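Local coordinates for protein probable dehydrogenase (Mesorhizobium loti, PDB 3T37) that probably oxidises pyridoxine to pyridoxal, with oxygen as electron acceptor and FAD as cofactor, as a member of the GMC oxidoreductase family, at residues Q306-G311 with H460-G465; V351-A356 with Y372-G377; G107-H112 with G191-V196; V21-G26 with I263-G268. One frame throughout, in Å; residues are numbered along the deposited sequence.

Interaction 1: Q306-G311 with H460-G465; sequences QDHLLG and HHHPCG. With FAD (flavin-adenine dinucleotide), chain B.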
# COMPACT_ATOMS: atom_id res chain seq x y z
N GLN A 306 2.64 -10.34 26.95
CA GLN A 306 3.14 -8.99 27.17
C GLN A 306 2.01 -8.06 27.61
O GLN A 306 0.85 -8.33 27.31
CB GLN A 306 3.79 -8.44 25.90
CG GLN A 306 5.07 -9.18 25.49
CD GLN A 306 5.33 -9.06 24.01
OE1 GLN A 306 5.59 -7.96 23.50
NE2 GLN A 306 5.25 -10.19 23.30
N ASP A 307 2.36 -6.98 28.30
CA ASP A 307 1.38 -5.97 28.69
C ASP A 307 2.15 -4.69 28.98
O ASP A 307 3.33 -4.74 29.36
CB ASP A 307 0.62 -6.41 29.95
CG ASP A 307 -0.48 -5.45 30.35
OD1 ASP A 307 -1.08 -4.78 29.47
OD2 ASP A 307 -0.76 -5.36 31.58
N HIS A 308 1.50 -3.54 28.76
CA HIS A 308 2.07 -2.27 29.17
C HIS A 308 1.67 -1.98 30.62
O HIS A 308 0.56 -2.36 31.05
CB HIS A 308 1.56 -1.13 28.29
CG HIS A 308 2.18 -1.07 26.92
ND1 HIS A 308 1.43 -0.97 25.77
CD2 HIS A 308 3.48 -1.02 26.53
CE1 HIS A 308 2.23 -0.88 24.73
NE2 HIS A 308 3.48 -0.91 25.16
N LEU A 309 2.57 -1.32 31.33
CA LEU A 309 2.31 -0.83 32.68
C LEU A 309 2.28 0.70 32.68
O LEU A 309 2.89 1.35 31.83
CB LEU A 309 3.42 -1.30 33.63
CG LEU A 309 3.35 -2.77 34.09
CD1 LEU A 309 4.63 -3.17 34.83
CD2 LEU A 309 2.10 -2.98 34.97
N LEU A 310 1.54 1.27 33.63
CA LEU A 310 1.57 2.70 33.88
C LEU A 310 1.79 2.90 35.36
O LEU A 310 1.10 2.28 36.19
CB LEU A 310 0.25 3.35 33.47
CG LEU A 310 0.07 3.58 31.97
CD1 LEU A 310 -1.24 4.30 31.65
CD2 LEU A 310 1.25 4.34 31.42
N GLY A 311 2.75 3.73 35.72
CA GLY A 311 2.91 4.11 37.11
C GLY A 311 1.74 4.99 37.51
O GLY A 311 1.51 6.03 36.88
N HIS A 460 -1.93 -1.33 31.81
CA HIS A 460 -2.44 -0.37 30.84
C HIS A 460 -3.56 -1.04 30.06
O HIS A 460 -4.17 -0.42 29.19
CB HIS A 460 -1.33 0.03 29.89
CG HIS A 460 -1.54 1.36 29.22
ND1 HIS A 460 -2.79 1.90 29.01
CD2 HIS A 460 -0.66 2.24 28.71
CE1 HIS A 460 -2.67 3.06 28.41
NE2 HIS A 460 -1.38 3.29 28.20
N HIS A 461 -3.79 -2.33 30.36
CA HIS A 461 -4.82 -3.15 29.70
C HIS A 461 -4.49 -3.51 28.25
O HIS A 461 -5.39 -3.51 27.40
CB HIS A 461 -6.21 -2.47 29.73
CG HIS A 461 -6.69 -2.11 31.10
ND1 HIS A 461 -7.15 -3.06 32.00
CD2 HIS A 461 -6.82 -0.91 31.72
CE1 HIS A 461 -7.51 -2.45 33.12
NE2 HIS A 461 -7.33 -1.15 32.97
N HIS A 462 -3.24 -3.86 27.95
CA HIS A 462 -2.86 -4.30 26.60
C HIS A 462 -2.23 -5.70 26.55
O HIS A 462 -1.13 -5.84 26.00
CB HIS A 462 -1.86 -3.31 25.98
CG HIS A 462 -2.29 -1.88 26.06
ND1 HIS A 462 -1.39 -0.84 26.16
CD2 HIS A 462 -3.52 -1.31 26.06
CE1 HIS A 462 -2.04 0.30 26.22
NE2 HIS A 462 -3.34 0.05 26.16
N PRO A 463 -2.89 -6.72 27.12
CA PRO A 463 -2.27 -8.05 27.08
C PRO A 463 -2.26 -8.57 25.65
O PRO A 463 -3.22 -8.34 24.92
CB PRO A 463 -3.24 -8.91 27.93
CG PRO A 463 -4.59 -8.23 27.72
CD PRO A 463 -4.25 -6.75 27.70
N CYS A 464 -1.19 -9.25 25.27
CA CYS A 464 -1.07 -9.77 23.90
C CYS A 464 0.08 -10.76 23.84
O CYS A 464 0.82 -10.91 24.81
CB CYS A 464 -0.78 -8.62 22.93
SG CYS A 464 0.90 -7.88 23.18
N GLY A 465 0.23 -11.43 22.70
CA GLY A 465 1.43 -12.19 22.42
C GLY A 465 1.38 -13.69 22.72
O GLY A 465 2.34 -14.42 22.43
PA FAD B . -11.46 -8.69 22.84
O1A FAD B . -11.31 -8.70 24.34
O2A FAD B . -11.84 -7.32 22.30
O5B FAD B . -12.57 -9.75 22.35
C5B FAD B . -12.58 -11.07 22.82
C4B FAD B . -14.03 -11.52 22.74
O4B FAD B . -14.11 -12.93 22.79
C3B FAD B . -14.86 -10.99 23.90
O3B FAD B . -16.03 -10.42 23.34
C2B FAD B . -15.14 -12.23 24.73
O2B FAD B . -16.34 -12.19 25.47
C1B FAD B . -15.15 -13.32 23.66
N9A FAD B . -14.78 -14.65 24.15
C8A FAD B . -13.72 -14.96 24.97
N7A FAD B . -13.71 -16.30 25.15
C5A FAD B . -14.72 -16.86 24.46
C6A FAD B . -15.16 -18.17 24.31
N6A FAD B . -14.46 -19.20 24.82
N1A FAD B . -16.26 -18.43 23.52
C2A FAD B . -16.92 -17.39 22.89
N3A FAD B . -16.49 -16.09 23.04
C4A FAD B . -15.40 -15.83 23.82
N1 FAD B . -6.75 -0.26 23.39
C2 FAD B . -6.50 0.92 22.74
O2 FAD B . -5.92 0.92 21.66
N3 FAD B . -6.88 2.12 23.30
C4 FAD B . -7.50 2.14 24.52
O4 FAD B . -7.84 3.21 25.02
C4X FAD B . -7.76 0.95 25.18
N5 FAD B . -8.38 0.98 26.40
C5X FAD B . -8.65 -0.20 27.07
C6 FAD B . -9.30 -0.13 28.30
C7 FAD B . -9.61 -1.29 28.98
C7M FAD B . -10.31 -1.23 30.31
C8 FAD B . -9.26 -2.51 28.42
C8M FAD B . -9.58 -3.74 29.18
C9 FAD B . -8.60 -2.59 27.18
C9A FAD B . -8.30 -1.42 26.50
N10 FAD B . -7.66 -1.44 25.27
C10 FAD B . -7.39 -0.26 24.61
C1' FAD B . -7.23 -2.73 24.65
C2' FAD B . -8.16 -3.17 23.54
O2' FAD B . -9.49 -2.94 23.95
C3' FAD B . -7.93 -4.65 23.31
O3' FAD B . -6.54 -4.90 23.16
C4' FAD B . -8.67 -5.12 22.07
O4' FAD B . -10.05 -4.90 22.27
C5' FAD B . -8.38 -6.61 21.89
O5' FAD B . -9.29 -7.16 20.97
P FAD B . -9.41 -8.75 20.84
O1P FAD B . -10.27 -9.07 19.63
O2P FAD B . -8.00 -9.35 20.76
O3P FAD B . -10.09 -9.27 22.20
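The imidazole of His-460 is sandwiched: CD1 of Leu-310 sits over the centre of one face, 3.6 Å from the ring centroid in a CH-pi contact, and CE1 of His-462 lies over the opposite face. His-308 and His-462 meet differently, rim to rim with their planes at 89°. Their ND1 atoms share a 2.8 Å hydrogen bond at the edge of the His-308 ring; either could be the donor. NE2 of His-308 bonds to O of Thr-379, and with both nitrogens held the ring's rotation is fixed. The edge of the His-462 ring also lies near N10 of FAD. His-461 turns toward the flavin and lays a ring face over C7M of FAD. In this GMC fold loop 460-465 follows strand 457-459 of the antiparallel sheet and passes between the start of strand 309-318 and the flavin. Asp-307, with CG anti to the backbone N (chi1 -176°), reaches across to take the amide N of His-462 on OD1 at 2.8 Å, while OD2 is held by Tyr-404 and Thr-459. Backbone bonds flank these side chains: His-460 N to His-308 O and, in the antiparallel pair Gln-306 with Cys-464, Gln-306 N to Cys-464 O.

Interaction 2: V351-A356 with Y372-G377; sequences VGCGVA and YSLLFG
Gly-352 and Leu-375 form a hydrogen-bonded antiparallel pair, with N of Gly-352 on O of Leu-375 at 2.7 Å and N of Leu-375 on O of Gly-352 at 2.8 Å. Both bonds are nearly straight. They belong to the antiparallel sheet of this GMC oxidoreductase, where strand 349-354 runs beside strand 371-378 with the short segments at 155°. The next hydrogen-bonded pair, Gly-354 with Ser-373, is less even: N of Gly-354 reaches O of Ser-373 at 2.9 Å, but the return bond from N of Ser-373 to O of Gly-354 is weak. OG of Ser-373 bonds to the carbonyl of Ile-358, tying the strand to the chain beyond Ala-356. In the non-hydrogen-bonded pairs, CA of Val-351 makes a CA-H...O contact with O of Leu-375, and CA of Leu-374 makes one with O of Gly-352.

Val-351, Cys-353, Leu-374 and Phe-376 project from one face of the sheet. Helix 168-179 packs there on Val-351 and Cys-353, and helix 408-425 on Leu-374 and Phe-376. The two glycines put no side chain on the other face, where Leu-375 reaches Leu-310 of the neighbouring strand. Across the pair, side-chain packing is light. CG1 of Val-351, anti to the backbone N (chi1 179°), comes 4.2 Å from CB of Leu-374.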
# COMPACT_ATOMS: atom_id res chain seq x y z
N VAL A 351 4.69 9.46 29.04
CA VAL A 351 4.07 10.14 30.17
C VAL A 351 2.72 10.63 29.69
O VAL A 351 2.61 11.25 28.62
CB VAL A 351 4.92 11.34 30.63
CG1 VAL A 351 4.24 12.05 31.82
CG2 VAL A 351 6.30 10.88 31.03
N GLY A 352 1.69 10.35 30.47
CA GLY A 352 0.34 10.72 30.06
C GLY A 352 -0.29 11.63 31.09
O GLY A 352 -0.05 11.48 32.30
N CYS A 353 -1.10 12.57 30.63
CA CYS A 353 -1.76 13.50 31.54
C CYS A 353 -3.11 12.97 31.98
O CYS A 353 -4.02 12.85 31.16
CB CYS A 353 -1.94 14.86 30.88
SG CYS A 353 -2.61 16.07 32.03
N GLY A 354 -3.25 12.67 33.27
CA GLY A 354 -4.51 12.18 33.81
C GLY A 354 -5.33 13.22 34.56
O GLY A 354 -4.99 13.59 35.69
N VAL A 355 -6.44 13.65 33.95
CA VAL A 355 -7.36 14.62 34.56
C VAL A 355 -8.22 13.96 35.65
O VAL A 355 -9.33 14.42 35.95
CB VAL A 355 -8.28 15.28 33.49
CG1 VAL A 355 -8.68 16.71 33.89
CG2 VAL A 355 -7.58 15.29 32.13
N ALA A 356 -7.69 12.88 36.21
CA ALA A 356 -8.22 12.25 37.41
C ALA A 356 -7.02 11.88 38.28
O ALA A 356 -5.98 11.44 37.76
CB ALA A 356 -9.03 11.02 37.06
N TYR A 372 -4.20 15.75 40.38
CA TYR A 372 -4.09 15.03 39.11
C TYR A 372 -2.83 14.15 39.09
O TYR A 372 -1.92 14.35 39.89
CB TYR A 372 -4.09 16.00 37.92
CG TYR A 372 -3.02 17.07 37.99
CD1 TYR A 372 -3.23 18.23 38.72
CD2 TYR A 372 -1.82 16.93 37.31
CE1 TYR A 372 -2.26 19.22 38.79
CE2 TYR A 372 -0.84 17.92 37.37
CZ TYR A 372 -1.07 19.05 38.11
OH TYR A 372 -0.11 20.03 38.18
N SER A 373 -2.80 13.17 38.18
CA SER A 373 -1.66 12.27 38.09
C SER A 373 -1.04 12.33 36.72
O SER A 373 -1.74 12.27 35.70
CB SER A 373 -2.06 10.82 38.35
OG SER A 373 -2.62 10.64 39.64
N LEU A 374 0.27 12.46 36.68
CA LEU A 374 1.00 12.15 35.47
C LEU A 374 1.29 10.66 35.53
O LEU A 374 1.85 10.16 36.52
CB LEU A 374 2.29 12.98 35.37
CG LEU A 374 2.08 14.50 35.36
CD1 LEU A 374 3.30 15.24 34.81
CD2 LEU A 374 0.84 14.89 34.57
N LEU A 375 0.86 9.94 34.51
CA LEU A 375 1.03 8.50 34.45
C LEU A 375 2.28 8.24 33.62
O LEU A 375 2.47 8.89 32.60
CB LEU A 375 -0.18 7.86 33.78
CG LEU A 375 -1.52 7.99 34.51
CD1 LEU A 375 -2.61 7.17 33.81
CD2 LEU A 375 -1.41 7.57 35.97
N PHE A 376 3.13 7.31 34.05
CA PHE A 376 4.41 7.12 33.36
C PHE A 376 4.66 5.64 33.10
O PHE A 376 4.33 4.80 33.94
CB PHE A 376 5.56 7.73 34.19
CG PHE A 376 5.64 7.19 35.59
CD1 PHE A 376 4.91 7.77 36.61
CD2 PHE A 376 6.43 6.08 35.87
CE1 PHE A 376 4.96 7.27 37.90
CE2 PHE A 376 6.49 5.57 37.14
CZ PHE A 376 5.75 6.16 38.17
N GLY A 377 5.23 5.31 31.94
CA GLY A 377 5.47 3.92 31.61
C GLY A 377 6.54 3.71 30.56
O GLY A 377 7.11 4.67 30.01

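Interaction 3: G107-H112 with G191-V196; sequences GYMRGH and GEMIGV. With FAD (flavin-adenine dinucleotide), chain B.
Met-193 packs its thioether against Gly-111 and His-112, and van der Waals contacts of this kind carry most of the interface. Two loops of the GMC fold meet here, one leading from the flavin into helix 113-123, the other running between helix 168-179 and strand 203-204. Fully extended from CA, with CG trans to the backbone nitrogen (chi1 -177°), Met-193 carries its thioether over to the other loop. Its SD rests on the peptide between Gly-111 and His-112, 3.7 Å from C of Gly-111, and its CE reaches CB of Met-109 at 4.4 Å. Tyr-335 of strand 330-336 touches both methionines. The CB of Met-193 lies near the ring plane of His-112, at the CD2 edge. That ring is anchored by ND1, which caps N of Ser-114 at the start of the helix.

No direct hydrogen bond crosses the contact, but one water bridges it, donating to O of Gly-111 and accepting from N of Gly-191 at 2.9 Å.

At the other end of its loop, Gly-107 holds the pyrimidine edge of the flavin with two backbone hydrogen bonds. Its N-H is given to O4 of FAD at 3.0 Å, and its carbonyl O accepts the N-H of N3 of FAD at 2.9 Å.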
# COMPACT_ATOMS: atom_id res chain seq x y z
N GLY A 107 -8.79 5.33 23.11
CA GLY A 107 -7.64 5.94 22.44
C GLY A 107 -7.24 5.18 21.18
O GLY A 107 -7.27 3.94 21.14
N TYR A 108 -6.87 5.92 20.14
CA TYR A 108 -6.48 5.27 18.89
C TYR A 108 -5.02 5.58 18.57
O TYR A 108 -4.67 6.74 18.29
CB TYR A 108 -7.40 5.70 17.74
CG TYR A 108 -7.16 4.95 16.45
CD1 TYR A 108 -7.73 3.71 16.23
CD2 TYR A 108 -6.35 5.48 15.46
CE1 TYR A 108 -7.52 3.02 15.07
CE2 TYR A 108 -6.13 4.80 14.29
CZ TYR A 108 -6.71 3.57 14.10
OH TYR A 108 -6.49 2.89 12.92
N MET A 109 -4.17 4.56 18.67
CA MET A 109 -2.75 4.70 18.34
C MET A 109 -2.34 3.53 17.49
O MET A 109 -2.31 2.40 17.97
CB MET A 109 -1.88 4.70 19.59
CG MET A 109 -1.96 5.96 20.44
SD MET A 109 -3.48 6.05 21.42
CE MET A 109 -2.84 7.00 22.81
N ARG A 110 -2.03 3.79 16.22
CA ARG A 110 -1.52 2.73 15.35
C ARG A 110 -0.29 2.05 15.93
O ARG A 110 -0.14 0.84 15.83
CB ARG A 110 -1.13 3.31 13.98
CG ARG A 110 -2.28 3.82 13.13
CD ARG A 110 -1.73 4.43 11.85
NE ARG A 110 -2.79 4.81 10.92
CZ ARG A 110 -2.56 5.44 9.77
NH1 ARG A 110 -1.31 5.74 9.42
NH2 ARG A 110 -3.56 5.74 8.97
N GLY A 111 0.60 2.84 16.52
CA GLY A 111 1.93 2.35 16.86
C GLY A 111 2.97 3.06 16.01
O GLY A 111 2.65 3.93 15.20
N HIS A 112 4.24 2.68 16.19
CA HIS A 112 5.33 3.30 15.46
C HIS A 112 5.83 2.32 14.41
O HIS A 112 5.79 1.11 14.62
CB HIS A 112 6.44 3.66 16.45
CG HIS A 112 7.57 4.40 15.83
ND1 HIS A 112 8.68 3.76 15.30
CD2 HIS A 112 7.79 5.73 15.66
CE1 HIS A 112 9.52 4.66 14.83
NE2 HIS A 112 9.00 5.87 15.03
N GLY A 191 2.96 8.19 11.53
CA GLY A 191 4.24 7.51 11.38
C GLY A 191 5.23 8.13 12.35
O GLY A 191 6.28 7.56 12.64
N GLU A 192 4.90 9.32 12.84
CA GLU A 192 5.69 9.97 13.88
C GLU A 192 4.91 9.90 15.19
O GLU A 192 3.77 10.39 15.26
CB GLU A 192 5.98 11.43 13.51
CG GLU A 192 7.09 12.07 14.34
CD GLU A 192 7.30 13.56 14.07
OE1 GLU A 192 8.00 14.22 14.88
OE2 GLU A 192 6.77 14.07 13.06
N MET A 193 5.50 9.31 16.22
CA MET A 193 4.76 9.08 17.46
C MET A 193 5.35 9.82 18.65
O MET A 193 4.66 10.10 19.62
CB MET A 193 4.68 7.57 17.73
CG MET A 193 3.88 7.17 18.94
SD MET A 193 3.38 5.45 18.78
CE MET A 193 2.39 5.30 20.28
N ILE A 194 6.63 10.16 18.57
CA ILE A 194 7.27 10.94 19.62
C ILE A 194 6.86 12.40 19.49
O ILE A 194 6.97 13.01 18.42
CB ILE A 194 8.80 10.83 19.56
CG1 ILE A 194 9.22 9.45 20.09
CG2 ILE A 194 9.46 11.94 20.38
CD1 ILE A 194 10.71 9.30 20.33
N GLY A 195 6.36 12.96 20.59
CA GLY A 195 5.95 14.34 20.57
C GLY A 195 4.81 14.60 21.52
O GLY A 195 4.57 13.84 22.47
N VAL A 196 4.08 15.68 21.26
CA VAL A 196 3.08 16.18 22.19
C VAL A 196 1.75 16.43 21.43
O VAL A 196 1.75 17.02 20.34
CB VAL A 196 3.70 17.43 22.92
CG1 VAL A 196 3.30 18.75 22.27
CG2 VAL A 196 3.43 17.41 24.41
PA FAD B . -11.46 -8.69 22.84
O1A FAD B . -11.31 -8.70 24.34
O2A FAD B . -11.84 -7.32 22.30
O5B FAD B . -12.57 -9.75 22.35
C5B FAD B . -12.58 -11.07 22.82
C4B FAD B . -14.03 -11.52 22.74
O4B FAD B . -14.11 -12.93 22.79
C3B FAD B . -14.86 -10.99 23.90
O3B FAD B . -16.03 -10.42 23.34
C2B FAD B . -15.14 -12.23 24.73
O2B FAD B . -16.34 -12.19 25.47
C1B FAD B . -15.15 -13.32 23.66
N9A FAD B . -14.78 -14.65 24.15
C8A FAD B . -13.72 -14.96 24.97
N7A FAD B . -13.71 -16.30 25.15
C5A FAD B . -14.72 -16.86 24.46
C6A FAD B . -15.16 -18.17 24.31
N6A FAD B . -14.46 -19.20 24.82
N1A FAD B . -16.26 -18.43 23.52
C2A FAD B . -16.92 -17.39 22.89
N3A FAD B . -16.49 -16.09 23.04
C4A FAD B . -15.40 -15.83 23.82
N1 FAD B . -6.75 -0.26 23.39
C2 FAD B . -6.50 0.92 22.74
O2 FAD B . -5.92 0.92 21.66
N3 FAD B . -6.88 2.12 23.30
C4 FAD B . -7.50 2.14 24.52
O4 FAD B . -7.84 3.21 25.02
C4X FAD B . -7.76 0.95 25.18
N5 FAD B . -8.38 0.98 26.40
C5X FAD B . -8.65 -0.20 27.07
C6 FAD B . -9.30 -0.13 28.30
C7 FAD B . -9.61 -1.29 28.98
C7M FAD B . -10.31 -1.23 30.31
C8 FAD B . -9.26 -2.51 28.42
C8M FAD B . -9.58 -3.74 29.18
C9 FAD B . -8.60 -2.59 27.18
C9A FAD B . -8.30 -1.42 26.50
N10 FAD B . -7.66 -1.44 25.27
C10 FAD B . -7.39 -0.26 24.61
C1' FAD B . -7.23 -2.73 24.65
C2' FAD B . -8.16 -3.17 23.54
O2' FAD B . -9.49 -2.94 23.95
C3' FAD B . -7.93 -4.65 23.31
O3' FAD B . -6.54 -4.90 23.16
C4' FAD B . -8.67 -5.12 22.07
O4' FAD B . -10.05 -4.90 22.27
C5' FAD B . -8.38 -6.61 21.89
O5' FAD B . -9.29 -7.16 20.97
P FAD B . -9.41 -8.75 20.84
O1P FAD B . -10.27 -9.07 19.63
O2P FAD B . -8.00 -9.35 20.76
O3P FAD B . -10.09 -9.27 22.20
O HOH W 1 2.64 6.66 14.00

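Interaction 4: V21-G26 with I263-G268; sequences VIVGGG and IVLCAG. With FAD (flavin-adenine dinucleotide), chain B.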
# COMPACT_ATOMS: atom_id res chain seq x y z
N VAL A 21 -16.48 -20.30 11.17
CA VAL A 21 -16.92 -19.88 12.49
C VAL A 21 -15.87 -18.97 13.11
O VAL A 21 -14.68 -19.30 13.11
CB VAL A 21 -17.19 -21.08 13.41
CG1 VAL A 21 -17.61 -20.58 14.79
CG2 VAL A 21 -18.32 -21.91 12.85
N ILE A 22 -16.31 -17.81 13.60
CA ILE A 22 -15.47 -16.89 14.35
C ILE A 22 -15.75 -17.02 15.85
O ILE A 22 -16.91 -16.92 16.28
CB ILE A 22 -15.77 -15.43 13.96
CG1 ILE A 22 -15.59 -15.24 12.45
CG2 ILE A 22 -14.86 -14.48 14.69
CD1 ILE A 22 -16.14 -13.92 11.98
N VAL A 23 -14.71 -17.24 16.64
CA VAL A 23 -14.89 -17.42 18.08
C VAL A 23 -14.53 -16.14 18.82
O VAL A 23 -13.35 -15.75 18.88
CB VAL A 23 -14.06 -18.60 18.64
CG1 VAL A 23 -14.30 -18.77 20.12
CG2 VAL A 23 -14.39 -19.90 17.90
N GLY A 24 -15.54 -15.49 19.40
CA GLY A 24 -15.33 -14.26 20.14
C GLY A 24 -15.65 -13.05 19.29
O GLY A 24 -15.03 -12.84 18.24
N GLY A 25 -16.63 -12.26 19.72
CA GLY A 25 -17.07 -11.11 18.95
C GLY A 25 -16.60 -9.82 19.59
O GLY A 25 -17.41 -8.93 19.90
N GLY A 26 -15.29 -9.72 19.82
CA GLY A 26 -14.72 -8.52 20.39
C GLY A 26 -14.29 -7.61 19.27
O GLY A 26 -15.00 -7.50 18.27
N ILE A 263 -12.14 -22.34 10.96
CA ILE A 263 -12.35 -21.76 12.29
C ILE A 263 -11.35 -20.63 12.55
O ILE A 263 -10.14 -20.81 12.39
CB ILE A 263 -12.23 -22.84 13.42
CG1 ILE A 263 -13.37 -23.87 13.33
CG2 ILE A 263 -12.27 -22.19 14.80
CD1 ILE A 263 -13.19 -24.94 12.25
N VAL A 264 -11.85 -19.47 12.96
CA VAL A 264 -10.98 -18.35 13.29
C VAL A 264 -11.15 -18.00 14.76
O VAL A 264 -12.27 -17.74 15.20
CB VAL A 264 -11.34 -17.08 12.48
CG1 VAL A 264 -10.34 -15.97 12.79
CG2 VAL A 264 -11.36 -17.38 10.99
N LEU A 265 -10.06 -18.00 15.52
CA LEU A 265 -10.12 -17.68 16.95
C LEU A 265 -9.91 -16.17 17.20
O LEU A 265 -8.90 -15.60 16.79
CB LEU A 265 -9.09 -18.51 17.72
CG LEU A 265 -9.50 -19.82 18.39
CD1 LEU A 265 -10.59 -20.59 17.61
CD2 LEU A 265 -8.28 -20.69 18.65
N CYS A 266 -10.88 -15.53 17.85
CA CYS A 266 -10.79 -14.11 18.18
C CYS A 266 -11.17 -13.87 19.63
O CYS A 266 -11.84 -12.87 19.93
CB CYS A 266 -11.75 -13.31 17.30
SG CYS A 266 -11.41 -13.54 15.55
N ALA A 267 -10.75 -14.77 20.51
CA ALA A 267 -11.21 -14.74 21.90
C ALA A 267 -10.33 -13.86 22.77
O ALA A 267 -10.62 -13.66 23.95
CB ALA A 267 -11.29 -16.15 22.47
N GLY A 268 -9.24 -13.34 22.20
CA GLY A 268 -8.42 -12.38 22.91
C GLY A 268 -7.18 -13.01 23.53
O GLY A 268 -6.98 -14.22 23.45
PA FAD B . -11.46 -8.69 22.84
O1A FAD B . -11.31 -8.70 24.34
O2A FAD B . -11.84 -7.32 22.30
O5B FAD B . -12.57 -9.75 22.35
C5B FAD B . -12.58 -11.07 22.82
C4B FAD B . -14.03 -11.52 22.74
O4B FAD B . -14.11 -12.93 22.79
C3B FAD B . -14.86 -10.99 23.90
O3B FAD B . -16.03 -10.42 23.34
C2B FAD B . -15.14 -12.23 24.73
O2B FAD B . -16.34 -12.19 25.47
C1B FAD B . -15.15 -13.32 23.66
N9A FAD B . -14.78 -14.65 24.15
C8A FAD B . -13.72 -14.96 24.97
N7A FAD B . -13.71 -16.30 25.15
C5A FAD B . -14.72 -16.86 24.46
C6A FAD B . -15.16 -18.17 24.31
N6A FAD B . -14.46 -19.20 24.82
N1A FAD B . -16.26 -18.43 23.52
C2A FAD B . -16.92 -17.39 22.89
N3A FAD B . -16.49 -16.09 23.04
C4A FAD B . -15.40 -15.83 23.82
N1 FAD B . -6.75 -0.26 23.39
C2 FAD B . -6.50 0.92 22.74
O2 FAD B . -5.92 0.92 21.66
N3 FAD B . -6.88 2.12 23.30
C4 FAD B . -7.50 2.14 24.52
O4 FAD B . -7.84 3.21 25.02
C4X FAD B . -7.76 0.95 25.18
N5 FAD B . -8.38 0.98 26.40
C5X FAD B . -8.65 -0.20 27.07
C6 FAD B . -9.30 -0.13 28.30
C7 FAD B . -9.61 -1.29 28.98
C7M FAD B . -10.31 -1.23 30.31
C8 FAD B . -9.26 -2.51 28.42
C8M FAD B . -9.58 -3.74 29.18
C9 FAD B . -8.60 -2.59 27.18
C9A FAD B . -8.30 -1.42 26.50
N10 FAD B . -7.66 -1.44 25.27
C10 FAD B . -7.39 -0.26 24.61
C1' FAD B . -7.23 -2.73 24.65
C2' FAD B . -8.16 -3.17 23.54
O2' FAD B . -9.49 -2.94 23.95
C3' FAD B . -7.93 -4.65 23.31
O3' FAD B . -6.54 -4.90 23.16
C4' FAD B . -8.67 -5.12 22.07
O4' FAD B . -10.05 -4.90 22.27
C5' FAD B . -8.38 -6.61 21.89
O5' FAD B . -9.29 -7.16 20.97
P FAD B . -9.41 -8.75 20.84
O1P FAD B . -10.27 -9.07 19.63
O2P FAD B . -8.00 -9.35 20.76
O3P FAD B . -10.09 -9.27 22.20
O HOH W 2 -12.60 -10.38 18.98
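Val-23 and Leu-265 lie side by side and point the same way, with CG2 of Val-23 against CD1 of Leu-265 at 3.9 Å. The same CG2 also brushes CG2 of Ile-263. The other branch, CG1 of Val-23, stands anti to the backbone N (chi1 -179°) and is thereby aimed at the adenine, 3.9 Å from N1A of FAD. Helix 268-278 covers this side through Leu-275. On the opposite face of the sheet Ile-22 and Val-264 point toward helix 27-36, where both meet Leu-32, and CG2 of Ile-22 touches SG of Cys-266 at 3.7 Å.

These are two neighbouring parallel strands of a five-stranded Rossmann-type sheet, with 18-23 in the middle, and Gly-24 and Gly-26 fit the GxGxxG pattern of its dinucleotide-binding turn. The strands are stitched by N of Val-264 on O of Val-21 at 2.8 Å and by N of Val-23 on O of Val-264. Past the last bridge, N of Cys-266 bonds to O of Val-23 at 2.7 Å.

Beyond the strand ends both segments turn along the cofactor. Gly-24 brings its CA within 3.2 Å of the ribose O4B of FAD, and Gly-26 its CA equally near O5B. A water takes a weak bond from N of Gly-26 and can donate to O of Cys-266 or O1P of FAD. Ala-267 sets its methyl against the adenine, with CB 3.6 Å from N7A of FAD.

From the N terminus, strand 18-23 opens the largest loop, closed when strand 262-265 comes alongside it in interaction 4. Interaction 3 is nested inside that loop, where the flavin-side segment 107-112 meets 191-196. Interaction 1 opens only after interaction 4 has closed, and joins 306-311 to 460-465; interaction 2, between consecutive antiparallel strands, is nested within it. These last two touch directly, since strands 309-318 and 371-378 are neighbours in the antiparallel sheet: Gly-311 N lies 2.6 Å from Phe-376 O, a probable hydrogen bond. FAD runs past three of the contacts: interaction 4 lies at its adenine and diphosphate, interactions 1 and 3 at its flavin.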